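Local coordinates for protein Glp_546_48378_50642 (Giardia intestinalis, PDB 2QVW) that cleaves double-stranded RNA into small interfering RNAs of 21 to 23 base pairs for the RNA interference pathway, at residues A[298-310]-A[322-334]. Numbering follows the deposited sequence.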
loop_
_atom_site.group_PDB
_atom_site.type_symbol
_atom_site.label_atom_id
_atom_site.label_comp_id
_atom_site.label_asym_id
_atom_site.label_seq_id
_atom_site.Cartn_x
_atom_site.Cartn_y
_atom_site.Cartn_z
ATOM N N ARG A 298 6.225 -1.609 2.493
ATOM C CA ARG A 298 5.664 -2.886 2.923
ATOM C C ARG A 298 5.198 -2.731 4.371
ATOM O O ARG A 298 4.233 -3.373 4.793
ATOM C CB ARG A 298 6.710 -3.994 2.835
ATOM C CG ARG A 298 6.293 -5.321 3.452
ATOM C CD ARG A 298 5.138 -5.975 2.720
ATOM N NE ARG A 298 4.874 -7.330 3.209
ATOM C CZ ARG A 298 3.823 -8.068 2.857
ATOM N NH1 ARG A 298 2.925 -7.601 2.012
ATOM N NH2 ARG A 298 3.660 -9.274 3.362
ATOM N N TYR A 299 5.884 -1.878 5.131
ATOM C CA TYR A 299 5.520 -1.632 6.517
ATOM C C TYR A 299 4.142 -1.008 6.554
ATOM O O TYR A 299 3.181 -1.653 6.966
ATOM C CB TYR A 299 6.517 -0.686 7.187
ATOM C CG TYR A 299 5.964 0.013 8.417
ATOM C CD1 TYR A 299 5.587 -0.706 9.554
ATOM C CD2 TYR A 299 5.770 1.387 8.422
ATOM C CE1 TYR A 299 5.032 -0.069 10.648
ATOM C CE2 TYR A 299 5.218 2.024 9.510
ATOM C CZ TYR A 299 4.850 1.294 10.613
ATOM O OH TYR A 299 4.279 1.937 11.675
ATOM N N PHE A 300 4.052 0.247 6.120
ATOM C CA PHE A 300 2.788 0.976 6.113
ATOM C C PHE A 300 1.655 0.142 5.534
ATOM O O PHE A 300 0.508 0.256 5.951
ATOM C CB PHE A 300 2.936 2.270 5.316
ATOM C CG PHE A 300 1.652 3.031 5.154
ATOM C CD1 PHE A 300 0.986 3.545 6.259
ATOM C CD2 PHE A 300 1.091 3.214 3.892
ATOM C CE1 PHE A 300 -0.222 4.229 6.114
ATOM C CE2 PHE A 300 -0.116 3.895 3.731
ATOM C CZ PHE A 300 -0.774 4.403 4.846
ATOM N N ALA A 301 1.993 -0.702 4.572
ATOM C CA ALA A 301 1.009 -1.560 3.937
ATOM C C ALA A 301 0.477 -2.554 4.950
ATOM O O ALA A 301 -0.713 -2.857 4.974
ATOM C CB ALA A 301 1.639 -2.291 2.773
ATOM N N ILE A 302 1.377 -3.062 5.785
ATOM C CA ILE A 302 1.024 -4.029 6.814
ATOM C C ILE A 302 0.273 -3.358 7.949
ATOM O O ILE A 302 -0.651 -3.925 8.517
ATOM C CB ILE A 302 2.292 -4.736 7.365
ATOM C CG1 ILE A 302 2.771 -5.788 6.358
ATOM C CG2 ILE A 302 2.001 -5.380 8.710
ATOM C CD1 ILE A 302 3.871 -6.691 6.877
ATOM N N THR A 303 0.677 -2.143 8.277
ATOM C CA THR A 303 0.025 -1.415 9.343
ATOM C C THR A 303 -1.408 -1.139 8.943
ATOM O O THR A 303 -2.333 -1.411 9.694
ATOM C CB THR A 303 0.723 -0.090 9.610
ATOM O OG1 THR A 303 2.111 -0.330 9.844
ATOM C CG2 THR A 303 0.126 0.576 10.824
ATOM N N ALA A 304 -1.585 -0.605 7.743
ATOM C CA ALA A 304 -2.912 -0.276 7.237
ATOM C C ALA A 304 -3.840 -1.480 7.153
ATOM O O ALA A 304 -5.045 -1.356 7.360
ATOM C CB ALA A 304 -2.799 0.357 5.881
ATOM N N GLY A 305 -3.278 -2.641 6.841
ATOM C CA GLY A 305 -4.092 -3.827 6.725
ATOM C C GLY A 305 -4.293 -4.543 8.034
ATOM O O GLY A 305 -5.230 -5.329 8.157
ATOM N N LEU A 306 -3.435 -4.272 9.014
ATOM C CA LEU A 306 -3.526 -4.936 10.312
ATOM C C LEU A 306 -3.940 -4.036 11.471
ATOM O O LEU A 306 -4.432 -4.521 12.486
ATOM C CB LEU A 306 -2.199 -5.615 10.637
ATOM C CG LEU A 306 -1.848 -6.752 9.689
ATOM C CD1 LEU A 306 -0.440 -7.201 9.937
ATOM C CD2 LEU A 306 -2.816 -7.899 9.890
ATOM N N ARG A 307 -3.733 -2.731 11.333
ATOM C CA ARG A 307 -4.114 -1.796 12.382
ATOM C C ARG A 307 -5.439 -1.180 12.004
ATOM O O ARG A 307 -5.508 -0.064 11.494
ATOM C CB ARG A 307 -3.056 -0.716 12.557
ATOM C CG ARG A 307 -1.811 -1.202 13.294
ATOM C CD ARG A 307 -2.178 -1.801 14.659
ATOM N NE ARG A 307 -2.884 -0.842 15.507
ATOM C CZ ARG A 307 -2.294 -0.060 16.406
ATOM N NH1 ARG A 307 -0.983 -0.130 16.585
ATOM N NH2 ARG A 307 -3.012 0.808 17.109
ATOM N N LEU A 308 -6.491 -1.939 12.268
ATOM C CA LEU A 308 -7.851 -1.544 11.954
ATOM C C LEU A 308 -8.354 -0.345 12.759
ATOM O O LEU A 308 -9.312 0.311 12.364
ATOM C CB LEU A 308 -8.761 -2.755 12.158
ATOM C CG LEU A 308 -8.176 -4.068 11.615
ATOM C CD1 LEU A 308 -9.169 -5.179 11.807
ATOM C CD2 LEU A 308 -7.840 -3.943 10.147
ATOM N N ASP A 309 -7.700 -0.062 13.881
ATOM C CA ASP A 309 -8.077 1.058 14.742
ATOM C C ASP A 309 -7.037 2.165 14.642
ATOM O O ASP A 309 -5.882 1.924 14.295
ATOM C CB ASP A 309 -8.173 0.601 16.193
ATOM C CG ASP A 309 -6.831 0.197 16.751
ATOM O OD1 ASP A 309 -6.199 -0.722 16.186
ATOM O OD2 ASP A 309 -6.404 0.804 17.751
ATOM N N GLN A 310 -7.456 3.381 14.958
ATOM C CA GLN A 310 -6.580 4.544 14.901
ATOM C C GLN A 310 -5.650 4.609 16.109
ATOM O O GLN A 310 -5.837 3.889 17.086
ATOM C CB GLN A 310 -7.436 5.802 14.833
ATOM C CG GLN A 310 -8.604 5.773 15.810
ATOM C CD GLN A 310 -9.502 6.987 15.690
ATOM O OE1 GLN A 310 -9.964 7.325 14.599
ATOM N NE2 GLN A 310 -9.760 7.646 16.812
ATOM N N PRO A 322 2.311 7.259 11.499
ATOM C CA PRO A 322 2.690 7.215 10.079
ATOM C C PRO A 322 1.537 7.524 9.131
ATOM O O PRO A 322 0.422 7.035 9.315
ATOM C CB PRO A 322 3.189 5.778 9.891
ATOM C CG PRO A 322 3.517 5.315 11.287
ATOM C CD PRO A 322 2.403 5.916 12.091
ATOM N N PHE A 323 1.801 8.328 8.110
ATOM C CA PHE A 323 0.760 8.653 7.149
ATOM C C PHE A 323 1.218 8.337 5.740
ATOM O O PHE A 323 2.384 8.531 5.388
ATOM C CB PHE A 323 0.359 10.125 7.251
ATOM C CG PHE A 323 1.517 11.087 7.211
ATOM C CD1 PHE A 323 2.110 11.534 8.387
ATOM C CD2 PHE A 323 2.000 11.561 6.001
ATOM C CE1 PHE A 323 3.169 12.445 8.357
ATOM C CE2 PHE A 323 3.058 12.469 5.964
ATOM C CZ PHE A 323 3.642 12.912 7.144
ATOM N N GLY A 324 0.296 7.836 4.933
ATOM C CA GLY A 324 0.638 7.500 3.566
ATOM C C GLY A 324 0.793 8.733 2.703
ATOM O O GLY A 324 0.571 9.850 3.180
ATOM N N PRO A 325 1.183 8.564 1.426
ATOM C CA PRO A 325 1.337 9.737 0.562
ATOM C C PRO A 325 0.151 10.678 0.753
ATOM O O PRO A 325 -0.959 10.244 1.067
ATOM C CB PRO A 325 1.385 9.126 -0.832
ATOM C CG PRO A 325 2.110 7.828 -0.583
ATOM C CD PRO A 325 1.456 7.316 0.684
ATOM N N PHE A 326 0.390 11.970 0.587
ATOM C CA PHE A 326 -0.667 12.959 0.738
ATOM C C PHE A 326 -1.241 12.958 2.157
ATOM O O PHE A 326 -2.400 13.326 2.374
ATOM C CB PHE A 326 -1.777 12.704 -0.296
ATOM C CG PHE A 326 -1.259 12.509 -1.700
ATOM C CD1 PHE A 326 -0.991 11.231 -2.190
ATOM C CD2 PHE A 326 -0.973 13.604 -2.508
ATOM C CE1 PHE A 326 -0.441 11.049 -3.459
ATOM C CE2 PHE A 326 -0.423 13.431 -3.776
ATOM C CZ PHE A 326 -0.157 12.150 -4.247
ATOM N N GLY A 327 -0.419 12.547 3.118
ATOM C CA GLY A 327 -0.841 12.533 4.509
ATOM C C GLY A 327 -2.127 11.786 4.807
ATOM O O GLY A 327 -2.878 12.157 5.714
ATOM N N VAL A 328 -2.367 10.716 4.057
ATOM C CA VAL A 328 -3.566 9.903 4.224
ATOM C C VAL A 328 -3.387 8.812 5.278
ATOM O O VAL A 328 -2.504 7.974 5.177
ATOM C CB VAL A 328 -3.963 9.235 2.887
ATOM C CG1 VAL A 328 -5.361 8.643 2.997
ATOM C CG2 VAL A 328 -3.900 10.248 1.756
ATOM N N SER A 329 -4.247 8.823 6.284
ATOM C CA SER A 329 -4.186 7.844 7.363
ATOM C C SER A 329 -4.228 6.407 6.874
ATOM O O SER A 329 -4.764 6.117 5.814
ATOM C CB SER A 329 -5.336 8.078 8.350
ATOM O OG SER A 329 -6.136 6.921 8.498
ATOM N N HIS A 330 -3.659 5.509 7.670
ATOM C CA HIS A 330 -3.624 4.090 7.341
ATOM C C HIS A 330 -5.047 3.591 7.320
ATOM O O HIS A 330 -5.373 2.615 6.659
ATOM C CB HIS A 330 -2.830 3.317 8.399
ATOM C CG HIS A 330 -3.369 3.461 9.792
ATOM N ND1 HIS A 330 -3.314 4.645 10.494
ATOM C CD2 HIS A 330 -3.961 2.565 10.616
ATOM C CE1 HIS A 330 -3.848 4.472 11.689
ATOM N NE2 HIS A 330 -4.248 3.220 11.789
ATOM N N THR A 331 -5.886 4.276 8.076
ATOM C CA THR A 331 -7.290 3.945 8.181
ATOM C C THR A 331 -7.966 4.213 6.852
ATOM O O THR A 331 -8.648 3.350 6.300
ATOM C CB THR A 331 -7.950 4.794 9.275
ATOM O OG1 THR A 331 -7.635 4.236 10.555
ATOM C CG2 THR A 331 -9.451 4.862 9.087
ATOM N N ASP A 332 -7.772 5.424 6.348
ATOM C CA ASP A 332 -8.345 5.812 5.075
ATOM C C ASP A 332 -7.808 4.901 3.991
ATOM O O ASP A 332 -8.536 4.466 3.112
ATOM C CB ASP A 332 -7.991 7.262 4.749
ATOM C CG ASP A 332 -8.480 8.227 5.807
ATOM O OD1 ASP A 332 -9.616 8.038 6.296
ATOM O OD2 ASP A 332 -7.734 9.174 6.138
ATOM N N VAL A 333 -6.524 4.605 4.054
ATOM C CA VAL A 333 -5.945 3.731 3.063
ATOM C C VAL A 333 -6.697 2.409 3.026
ATOM O O VAL A 333 -7.048 1.935 1.958
ATOM C CB VAL A 333 -4.466 3.473 3.348
ATOM C CG1 VAL A 333 -3.900 2.561 2.298
ATOM C CG2 VAL A 333 -3.704 4.784 3.347
ATOM N N PHE A 334 -6.953 1.813 4.185
ATOM C CA PHE A 334 -7.688 0.553 4.233
ATOM C C PHE A 334 -9.035 0.777 3.583
ATOM O O PHE A 334 -9.521 -0.037 2.812
ATOM C CB PHE A 334 -7.916 0.109 5.675
ATOM C CG PHE A 334 -8.686 -1.191 5.805
ATOM C CD1 PHE A 334 -8.125 -2.279 6.477
ATOM C CD2 PHE A 334 -9.966 -1.327 5.276
ATOM C CE1 PHE A 334 -8.814 -3.480 6.620
ATOM C CE2 PHE A 334 -10.663 -2.519 5.412
ATOM C CZ PHE A 334 -10.083 -3.600 6.088
#
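H330 and F300 bury the most surface where two helices of the first RNase III domain cross, segment 298-306 against 330-334, the first turn of the long helix 330-356. The segment axes approach to 8.2 Å at a crossing angle of -75°, and A304 sits at the crossing, its CB 3.5 Å from H330 O. The imidazole of H330 reaches past the C-terminal end of the first helix. With chi1 at 58°, its CG lies between the backbone N and the carbonyl carbon, and the ring edge is turned to the chain beyond R307. There NE2 donates to D309 O over 3.3 Å, a nearly straight bond (174°) that runs in the ring plane but comes in above the carbonyl plane of D309. R307 O lies at the same edge, 3.2 Å from CD2.

F300 projects from the helix into the bend formed by G324, V328 and the start of helix 330-356. Its CZ abuts V333 CG2, which lies at the ring edge, while CE1 rests 3.6 Å from H330 CB. One turn on from H330, F334 directs its ring edge at A304 O and touches L308 CD2 with CE1. F334 also packs near D406 and E338, probable manganese ligands, so this end of the contact lies beside the probable metal site. At the other end, Y299 OH, hydrogen-bonded to T98, lies 3.5 Å from P322 CG.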